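Local atomic coordinates of diaminobutyrate-pyruvate transaminase and L-2,4-diaminobutyrate decarboxylase (Vibrio parahaemolyticus, PDB entry 2QMA), a protein that probably acts on 2,4-diaminobutyrate as a pyridoxal-phosphate-dependent transaminase and decarboxylase, the chain here being its C-terminal, decarboxylase-like domain. Residues A[105-110]-A[323-328]; A[295-300]-A[423-428]; A[327-332]-A[378-383]. All coordinates share one frame; numbering follows the deposited sequence.

Interaction 1 of 3, residues A[105-110]-A[323-328]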
loop_
_atom_site.group_PDB
_atom_site.type_symbol
_atom_site.label_atom_id
_atom_site.label_comp_id
_atom_site.label_asym_id
_atom_site.label_seq_id
_atom_site.Cartn_x
_atom_site.Cartn_y
_atom_site.Cartn_z
ATOM N N ALA A 105 22.498 5.576 1.629
ATOM C CA ALA A 105 22.565 4.485 2.590
ATOM C C ALA A 105 21.849 3.195 2.134
ATOM O O ALA A 105 22.420 2.098 2.228
ATOM C CB ALA A 105 21.963 4.928 3.918
ATOM N N HIS A 106 20.602 3.351 1.688
ATOM C CA HIS A 106 19.616 2.251 1.623
ATOM C C HIS A 106 18.974 2.151 0.257
ATOM O O HIS A 106 19.217 2.988 -0.630
ATOM C CB HIS A 106 18.480 2.526 2.636
ATOM C CG HIS A 106 18.959 2.839 4.020
ATOM N ND1 HIS A 106 19.753 1.977 4.746
ATOM C CD2 HIS A 106 18.725 3.901 4.824
ATOM C CE1 HIS A 106 20.006 2.504 5.929
ATOM N NE2 HIS A 106 19.407 3.678 5.998
ATOM N N LEU A 107 18.118 1.141 0.090
ATOM C CA LEU A 107 17.356 1.015 -1.151
ATOM C C LEU A 107 16.165 1.957 -1.097
ATOM O O LEU A 107 15.006 1.533 -1.067
ATOM C CB LEU A 107 16.946 -0.444 -1.378
ATOM C CG LEU A 107 18.129 -1.353 -1.737
ATOM C CD1 LEU A 107 17.738 -2.846 -1.678
ATOM C CD2 LEU A 107 18.714 -1.047 -3.135
ATOM N N HIS A 108 16.489 3.243 -1.083
ATOM C CA HIS A 108 15.545 4.329 -0.901
ATOM C C HIS A 108 15.863 5.302 -2.039
ATOM O O HIS A 108 16.859 6.007 -1.997
ATOM C CB HIS A 108 15.754 4.987 0.456
ATOM C CG HIS A 108 14.825 6.136 0.727
ATOM N ND1 HIS A 108 15.141 7.157 1.600
ATOM C CD2 HIS A 108 13.599 6.431 0.229
ATOM C CE1 HIS A 108 14.139 8.020 1.642
ATOM N NE2 HIS A 108 13.192 7.598 0.819
ATOM N N THR A 109 14.990 5.307 -3.052
ATOM C CA THR A 109 15.309 5.807 -4.373
ATOM C C THR A 109 14.947 7.281 -4.595
ATOM O O THR A 109 13.876 7.760 -4.136
ATOM C CB THR A 109 14.674 4.841 -5.463
ATOM O OG1 THR A 109 15.444 4.868 -6.663
ATOM C CG2 THR A 109 13.204 5.138 -5.747
ATOM N N PRO A 110 15.840 8.022 -5.270
ATOM C CA PRO A 110 15.427 9.360 -5.696
ATOM C C PRO A 110 14.396 9.177 -6.845
ATOM O O PRO A 110 14.637 8.412 -7.798
ATOM C CB PRO A 110 16.744 10.016 -6.154
ATOM C CG PRO A 110 17.621 8.848 -6.624
ATOM C CD PRO A 110 17.218 7.685 -5.700
ATOM N N PHE A 323 9.601 -1.630 -8.063
ATOM C CA PHE A 323 9.885 -0.475 -8.904
ATOM C C PHE A 323 10.351 0.739 -8.101
ATOM O O PHE A 323 11.029 1.614 -8.640
ATOM C CB PHE A 323 8.663 -0.107 -9.723
ATOM C CG PHE A 323 8.152 -1.230 -10.574
ATOM C CD1 PHE A 323 8.830 -1.596 -11.724
ATOM C CD2 PHE A 323 7.002 -1.928 -10.199
ATOM C CE1 PHE A 323 8.376 -2.646 -12.506
ATOM C CE2 PHE A 323 6.531 -2.976 -10.949
ATOM C CZ PHE A 323 7.205 -3.342 -12.118
ATOM N N HIS A 324 9.989 0.786 -6.818
ATOM C CA HIS A 324 10.381 1.897 -6.003
ATOM C C HIS A 324 11.762 1.713 -5.433
ATOM O O HIS A 324 12.158 2.435 -4.536
ATOM C CB HIS A 324 9.334 2.253 -4.921
ATOM C CG HIS A 324 8.984 1.126 -4.005
ATOM N ND1 HIS A 324 9.891 0.549 -3.137
ATOM C CD2 HIS A 324 7.801 0.517 -3.769
ATOM C CE1 HIS A 324 9.284 -0.379 -2.418
ATOM N NE2 HIS A 324 8.018 -0.426 -2.791
ATOM N N LYS A 325 12.492 0.729 -5.946
ATOM C CA LYS A 325 13.915 0.656 -5.689
ATOM C C LYS A 325 14.667 1.150 -6.957
ATOM O O LYS A 325 14.675 2.363 -7.263
ATOM C CB LYS A 325 14.339 -0.747 -5.192
ATOM C CG LYS A 325 13.882 -1.040 -3.746
ATOM C CD LYS A 325 14.123 -2.486 -3.348
ATOM C CE LYS A 325 14.060 -2.716 -1.855
ATOM N NZ LYS A 325 12.732 -2.707 -1.187
ATOM N N LEU A 326 15.260 0.235 -7.712
ATOM C CA LEU A 326 16.163 0.640 -8.772
ATOM C C LEU A 326 15.444 1.118 -10.038
ATOM O O LEU A 326 16.072 1.668 -10.948
ATOM C CB LEU A 326 17.087 -0.540 -9.076
ATOM C CG LEU A 326 18.487 -0.423 -9.650
ATOM C CD1 LEU A 326 19.351 0.696 -9.062
ATOM C CD2 LEU A 326 19.158 -1.835 -9.591
ATOM N N PHE A 327 14.125 0.943 -10.104
ATOM C CA PHE A 327 13.349 1.556 -11.215
ATOM C C PHE A 327 12.953 3.029 -10.951
ATOM O O PHE A 327 12.305 3.675 -11.793
ATOM C CB PHE A 327 12.066 0.790 -11.484
ATOM C CG PHE A 327 12.242 -0.586 -12.129
ATOM C CD1 PHE A 327 12.028 -0.772 -13.505
ATOM C CD2 PHE A 327 12.499 -1.712 -11.332
ATOM C CE1 PHE A 327 12.113 -2.060 -14.087
ATOM C CE2 PHE A 327 12.601 -2.971 -11.890
ATOM C CZ PHE A 327 12.392 -3.156 -13.274
ATOM N N TYR A 328 13.328 3.540 -9.781
ATOM C CA TYR A 328 13.128 4.959 -9.407
ATOM C C TYR A 328 11.689 5.466 -9.269
ATOM O O TYR A 328 11.453 6.679 -9.252
ATOM C CB TYR A 328 13.847 5.843 -10.423
ATOM C CG TYR A 328 15.291 5.458 -10.620
ATOM C CD1 TYR A 328 16.226 5.632 -9.590
ATOM C CD2 TYR A 328 15.745 5.013 -11.867
ATOM C CE1 TYR A 328 17.580 5.326 -9.776
ATOM C CE2 TYR A 328 17.133 4.710 -12.071
ATOM C CZ TYR A 328 18.021 4.861 -11.003
ATOM O OH TYR A 328 19.350 4.559 -11.171
HETATM O O HOH W 1 12.188 4.208 -2.390
#
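Thr109 OG1 donates a hydrogen bond of 2.7 Å to Lys325 O, and this bond is the direct polar link between residues 105-110 and 323-328. With OG1 anti to the backbone N (chi1 -152°), the hydroxyl reaches the carbonyl 29° out of its plane, at a C=O...donor angle of 148°. The same oxygen closes the type I turn Lys325-Tyr328 by accepting Tyr328 N at 3.1 Å from the opposite face of that plane, so two donors hold it. The Tyr328 side chain crosses Thr109 at about a right angle, its CD1 lying 3.1 Å from Thr109 OG1. The methyl of Thr109 is pressed against the preceding carbonyl, CG2 being 3.1 Å from His324 O. A water donates to His324 O at 2.8 Å and accepts a hydrogen bond from Thr109 N, so a second, water-mediated link runs beside the direct one.

Farther along, the contact becomes apolar. Leu107, at the centre of an inverse gamma turn, sets CB and CD1 each 3.7 Å from Lys325 CE, the lysine methylenes lying against the leucine. Lys325 is predicted to carry pyridoxal phosphate as a Schiff base; no cofactor is attached here, and its NZ instead forms a salt bridge with Asp322, just before the segment. Leu107 therefore packs on the stem of the probable cofactor lysine.

Asn126 of the second subunit hydrogen-bonds both His108 and Thr109, which places the 105-110 strip at the dimer interface. Tyr328 OH bonds Leu473 O, and its ring packs on helix 389-411. The contact thus joins the loop between helices 80-92 and 113-125 to the one between strands 318-322 and 334-338.

Interaction 2 of 3, residues A[295-300]-A[423-428]; sequences GAYGGA and SLSTVL
Tyr297 OH donates to Ser425 OG at 2.7 Å, the one hydrogen bond assigned between 295-300 and 423-428. In the fold-type I (aspartate aminotransferase-like) architecture of pyridoxal-phosphate decarboxylases, marked here by a seven-stranded mixed sheet, this bond ties the loop after strand 290-295 of that sheet to the start of strand 426-431 in the smaller antiparallel sheet. CG of the tyrosine stands anti to the backbone N (chi1 -177°), which starts the ring off toward 423-428. Ser425 OG lies at the edge of the ring, in its plane, and in addition bonds Ile472 O, so the serine hydroxyl links the tyrosine to a third part of the chain.

Leu424 supplies the apolar half of the contact. Its side chain and that of Tyr297 slide past each other in opposite directions, which sets CD1 over one ring face in a CH-pi contact, 4.1 Å from the centroid and 9° off the ring normal. The other methyl sits nearer the phenol end, with CD2 3.7 Å from Tyr297 CE1. CD1 also rests 3.9 Å from Gly298 CA.

The ring of Tyr297 also touches Leu107, and its side chain is about 5 Å from that of Lys325, the predicted cofactor lysine, so the contact borders the probable active site. Thr426, whose hydroxyl bonds Asp270 O, turns its methyl to the tyrosine, CG2 lying 3.6 Å from Tyr297 OH.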
loop_
_atom_site.group_PDB
_atom_site.type_symbol
_atom_site.label_atom_id
_atom_site.label_comp_id
_atom_site.label_asym_id
_atom_site.label_seq_id
_atom_site.Cartn_x
_atom_site.Cartn_y
_atom_site.Cartn_z
ATOM N N GLY A 295 13.414 -10.384 -6.427
ATOM C CA GLY A 295 14.218 -9.450 -7.195
ATOM C C GLY A 295 13.961 -8.013 -6.864
ATOM O O GLY A 295 14.109 -7.171 -7.740
ATOM N N ALA A 296 13.598 -7.745 -5.608
ATOM C CA ALA A 296 13.232 -6.394 -5.170
ATOM C C ALA A 296 14.344 -5.407 -5.546
ATOM O O ALA A 296 14.045 -4.367 -6.128
ATOM C CB ALA A 296 12.868 -6.359 -3.662
ATOM N N TYR A 297 15.602 -5.772 -5.295
ATOM C CA TYR A 297 16.756 -4.987 -5.692
ATOM C C TYR A 297 17.210 -5.185 -7.169
ATOM O O TYR A 297 17.035 -4.294 -8.001
ATOM C CB TYR A 297 17.886 -5.229 -4.681
ATOM C CG TYR A 297 19.190 -4.444 -4.867
ATOM C CD1 TYR A 297 19.316 -3.389 -5.814
ATOM C CD2 TYR A 297 20.298 -4.740 -4.053
ATOM C CE1 TYR A 297 20.548 -2.674 -5.950
ATOM C CE2 TYR A 297 21.509 -4.036 -4.179
ATOM C CZ TYR A 297 21.630 -3.021 -5.130
ATOM O OH TYR A 297 22.837 -2.381 -5.189
ATOM N N GLY A 298 17.740 -6.362 -7.498
ATOM C CA GLY A 298 18.423 -6.595 -8.773
ATOM C C GLY A 298 17.543 -7.024 -9.934
ATOM O O GLY A 298 18.027 -7.244 -11.052
ATOM N N GLY A 299 16.243 -7.126 -9.686
ATOM C CA GLY A 299 15.286 -7.419 -10.755
ATOM C C GLY A 299 15.414 -6.405 -11.879
ATOM O O GLY A 299 15.235 -6.769 -13.033
ATOM N N ALA A 300 15.782 -5.158 -11.536
ATOM C CA ALA A 300 15.942 -4.077 -12.543
ATOM C C ALA A 300 16.983 -4.393 -13.617
ATOM O O ALA A 300 16.906 -3.883 -14.750
ATOM C CB ALA A 300 16.249 -2.702 -11.856
ATOM N N SER A 423 29.084 -6.371 -5.974
ATOM C CA SER A 423 28.373 -7.275 -6.889
ATOM C C SER A 423 27.264 -6.554 -7.635
ATOM O O SER A 423 26.803 -6.989 -8.691
ATOM C CB SER A 423 27.812 -8.470 -6.119
ATOM O OG SER A 423 28.891 -9.166 -5.471
ATOM N N LEU A 424 26.837 -5.417 -7.111
ATOM C CA LEU A 424 25.787 -4.670 -7.787
ATOM C C LEU A 424 26.091 -3.184 -7.648
ATOM O O LEU A 424 27.016 -2.683 -8.301
ATOM C CB LEU A 424 24.386 -5.051 -7.263
ATOM C CG LEU A 424 23.288 -5.156 -8.342
ATOM C CD1 LEU A 424 22.157 -6.012 -7.853
ATOM C CD2 LEU A 424 22.770 -3.753 -8.743
ATOM N N SER A 425 25.330 -2.484 -6.820
ATOM C CA SER A 425 25.614 -1.045 -6.618
ATOM C C SER A 425 25.876 -0.658 -5.160
ATOM O O SER A 425 25.795 0.549 -4.800
ATOM C CB SER A 425 24.531 -0.172 -7.271
ATOM O OG SER A 425 23.324 -0.132 -6.519
ATOM N N THR A 426 26.202 -1.655 -4.324
ATOM C CA THR A 426 26.595 -1.373 -2.939
ATOM C C THR A 426 28.127 -1.415 -2.765
ATOM O O THR A 426 28.852 -2.149 -3.482
ATOM C CB THR A 426 25.922 -2.329 -1.868
ATOM O OG1 THR A 426 26.403 -3.673 -2.036
ATOM C CG2 THR A 426 24.401 -2.307 -1.964
ATOM N N VAL A 427 28.613 -0.643 -1.791
ATOM C CA VAL A 427 30.013 -0.688 -1.431
ATOM C C VAL A 427 30.111 -0.813 0.092
ATOM O O VAL A 427 29.485 -0.065 0.810
ATOM C CB VAL A 427 30.766 0.564 -1.937
ATOM C CG1 VAL A 427 32.234 0.566 -1.463
ATOM C CG2 VAL A 427 30.720 0.630 -3.451
ATOM N N LEU A 428 30.931 -1.757 0.550
ATOM C CA LEU A 428 31.089 -2.066 1.959
ATOM C C LEU A 428 32.526 -1.794 2.384
ATOM O O LEU A 428 33.483 -2.336 1.813
ATOM C CB LEU A 428 30.675 -3.528 2.249
ATOM C CG LEU A 428 29.222 -3.918 1.926
ATOM C CD1 LEU A 428 28.944 -5.413 2.091
ATOM C CD2 LEU A 428 28.178 -3.110 2.749
#

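Interaction 3 of 3, residues A[327-332]-A[378-383]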
loop_
_atom_site.group_PDB
_atom_site.type_symbol
_atom_site.label_atom_id
_atom_site.label_comp_id
_atom_site.label_asym_id
_atom_site.label_seq_id
_atom_site.Cartn_x
_atom_site.Cartn_y
_atom_site.Cartn_z
ATOM N N PHE A 327 14.125 0.943 -10.104
ATOM C CA PHE A 327 13.349 1.556 -11.215
ATOM C C PHE A 327 12.953 3.029 -10.951
ATOM O O PHE A 327 12.305 3.675 -11.793
ATOM C CB PHE A 327 12.066 0.790 -11.484
ATOM C CG PHE A 327 12.242 -0.586 -12.129
ATOM C CD1 PHE A 327 12.028 -0.772 -13.505
ATOM C CD2 PHE A 327 12.499 -1.712 -11.332
ATOM C CE1 PHE A 327 12.113 -2.060 -14.087
ATOM C CE2 PHE A 327 12.601 -2.971 -11.890
ATOM C CZ PHE A 327 12.392 -3.156 -13.274
ATOM N N TYR A 328 13.328 3.540 -9.781
ATOM C CA TYR A 328 13.128 4.959 -9.407
ATOM C C TYR A 328 11.689 5.466 -9.269
ATOM O O TYR A 328 11.453 6.679 -9.252
ATOM C CB TYR A 328 13.847 5.843 -10.423
ATOM C CG TYR A 328 15.291 5.458 -10.620
ATOM C CD1 TYR A 328 16.226 5.632 -9.590
ATOM C CD2 TYR A 328 15.745 5.013 -11.867
ATOM C CE1 TYR A 328 17.580 5.326 -9.776
ATOM C CE2 TYR A 328 17.133 4.710 -12.071
ATOM C CZ TYR A 328 18.021 4.861 -11.003
ATOM O OH TYR A 328 19.350 4.559 -11.171
ATOM N N GLN A 329 10.729 4.544 -9.174
ATOM C CA GLN A 329 9.343 4.932 -8.966
ATOM C C GLN A 329 9.129 5.378 -7.510
ATOM O O GLN A 329 9.809 4.886 -6.610
ATOM C CB GLN A 329 8.393 3.758 -9.342
ATOM C CG GLN A 329 8.664 3.248 -10.783
ATOM C CD GLN A 329 8.625 4.381 -11.828
ATOM O OE1 GLN A 329 7.551 4.858 -12.196
ATOM N NE2 GLN A 329 9.798 4.827 -12.277
ATOM N N THR A 330 8.163 6.266 -7.277
ATOM C CA THR A 330 7.790 6.624 -5.916
ATOM C C THR A 330 7.154 5.431 -5.137
ATOM O O THR A 330 6.431 4.581 -5.708
ATOM C CB THR A 330 6.806 7.806 -5.881
ATOM O OG1 THR A 330 5.732 7.531 -6.764
ATOM C CG2 THR A 330 7.473 9.162 -6.312
ATOM N N ILE A 331 7.426 5.367 -3.840
ATOM C CA ILE A 331 6.714 4.392 -2.985
ATOM C C ILE A 331 5.206 4.653 -2.998
ATOM O O ILE A 331 4.824 5.807 -2.930
ATOM C CB ILE A 331 7.257 4.448 -1.540
ATOM C CG1 ILE A 331 8.753 4.090 -1.524
ATOM C CG2 ILE A 331 6.422 3.554 -0.580
ATOM C CD1 ILE A 331 9.500 4.838 -0.412
ATOM N N SER A 332 4.315 3.644 -3.118
ATOM C CA SER A 332 4.581 2.220 -3.397
ATOM C C SER A 332 4.522 1.925 -4.880
ATOM O O SER A 332 3.775 2.572 -5.649
ATOM C CB SER A 332 3.488 1.368 -2.737
ATOM O OG SER A 332 2.206 1.992 -2.959
ATOM N N LEU A 378 0.404 3.319 -12.948
ATOM C CA LEU A 378 0.449 4.496 -13.863
ATOM C C LEU A 378 1.876 5.008 -13.925
ATOM O O LEU A 378 2.359 5.368 -14.996
ATOM C CB LEU A 378 -0.554 5.613 -13.493
ATOM C CG LEU A 378 -0.549 6.866 -14.425
ATOM C CD1 LEU A 378 -1.061 6.541 -15.832
ATOM C CD2 LEU A 378 -1.356 8.085 -13.856
ATOM N N LYS A 379 2.575 4.958 -12.785
ATOM C CA LYS A 379 3.961 5.375 -12.694
ATOM C C LYS A 379 4.816 4.630 -13.743
ATOM O O LYS A 379 5.523 5.285 -14.503
ATOM C CB LYS A 379 4.531 5.105 -11.302
ATOM C CG LYS A 379 3.780 5.794 -10.169
ATOM C CD LYS A 379 4.175 5.130 -8.833
ATOM C CE LYS A 379 3.248 5.520 -7.768
ATOM N NZ LYS A 379 3.791 5.155 -6.425
ATOM N N VAL A 380 4.745 3.294 -13.769
ATOM C CA VAL A 380 5.573 2.520 -14.695
ATOM C C VAL A 380 5.085 2.786 -16.131
ATOM O O VAL A 380 5.900 2.887 -17.066
ATOM C CB VAL A 380 5.551 1.005 -14.393
ATOM C CG1 VAL A 380 6.504 0.254 -15.332
ATOM C CG2 VAL A 380 5.898 0.707 -12.918
ATOM N N PHE A 381 3.768 2.869 -16.324
ATOM C CA PHE A 381 3.187 3.073 -17.654
ATOM C C PHE A 381 3.743 4.374 -18.240
ATOM O O PHE A 381 4.199 4.393 -19.395
ATOM C CB PHE A 381 1.649 3.062 -17.559
ATOM C CG PHE A 381 0.917 3.275 -18.863
ATOM C CD1 PHE A 381 0.795 2.250 -19.789
ATOM C CD2 PHE A 381 0.261 4.478 -19.113
ATOM C CE1 PHE A 381 0.055 2.423 -20.952
ATOM C CE2 PHE A 381 -0.469 4.653 -20.285
ATOM C CZ PHE A 381 -0.576 3.625 -21.194
HETATM N N MSE A 382 3.761 5.438 -17.434
HETATM C CA MSE A 382 4.306 6.735 -17.888
HETATM C C MSE A 382 5.827 6.726 -18.023
HETATM O O MSE A 382 6.370 7.215 -19.027
HETATM C CB MSE A 382 3.843 7.885 -16.981
HETATM C CG MSE A 382 2.320 7.985 -16.969
HETATM SE SE MSE A 382 1.570 9.562 -16.152
HETATM C CE MSE A 382 2.702 10.902 -17.003
ATOM N N THR A 383 6.504 6.138 -17.040
ATOM C CA THR A 383 7.961 6.040 -17.048
ATOM C C THR A 383 8.509 5.339 -18.313
ATOM O O THR A 383 9.499 5.830 -18.930
ATOM C CB THR A 383 8.465 5.344 -15.764
ATOM O OG1 THR A 383 8.444 6.275 -14.662
ATOM C CG2 THR A 383 9.868 4.800 -15.968
#
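This buried polar contact docks the loop 327-332, between strands 318-322 and 334-338, onto helix 377-386 through Gln329 and Lys379. Thr383 OG1 donates to Gln329 OE1 at 3.0 Å, the two side chains meeting tip to tip; the C=O...donor angle of 100° brings the hydroxyl to the flank of the amide oxygen. The glutamine is bent at chi2 (-53°), and its other end is fixed by NE2 donating to Phe327 O at 2.8 Å, nearly straight at 166°. Both ends of the amide are thus held, which fixes its rotation.

Lys379, extended beyond CG, brings NZ to the backbone. It donates to Thr330 O at 2.8 Å from above the carbonyl plane, and probably to Ser332 O, whose position is less certain. Glu119 and Asp376 form salt bridges with the same ammonium, which probably stabilise its positive charge in this buried site; Glu119 also accepts Thr330 OG1.

Around it, helix 113-125 packs on Gln329 and Thr383, helix 136-152 covers Val380 and Phe381, and Asn126 and Arg374 of the second subunit bond the backbone of Ile331.

Interactions 2 and 3 are buried and interaction 1 partly so, with interactions 1 and 3 at the subunit interface; no other chain touches interaction 2. Interactions 1 and 3 share Phe327 and Tyr328, and both use the loop between strands 318-322 and 334-338. Their chemistry also differs. Interaction 1 combines a hydroxyl-to-carbonyl bond and a water bridge with lysine methylenes, interaction 2 rests on an aromatic ring, and interaction 3 is led by an ammonium and an amide. Interactions 1 and 2 meet where Leu107 CD2 lies 3.6 Å from Tyr297 CD1. Interactions 2 and 3, with centres about 18 Å apart, still touch through Ala300 CA, 3.6 Å from Phe327 CE2.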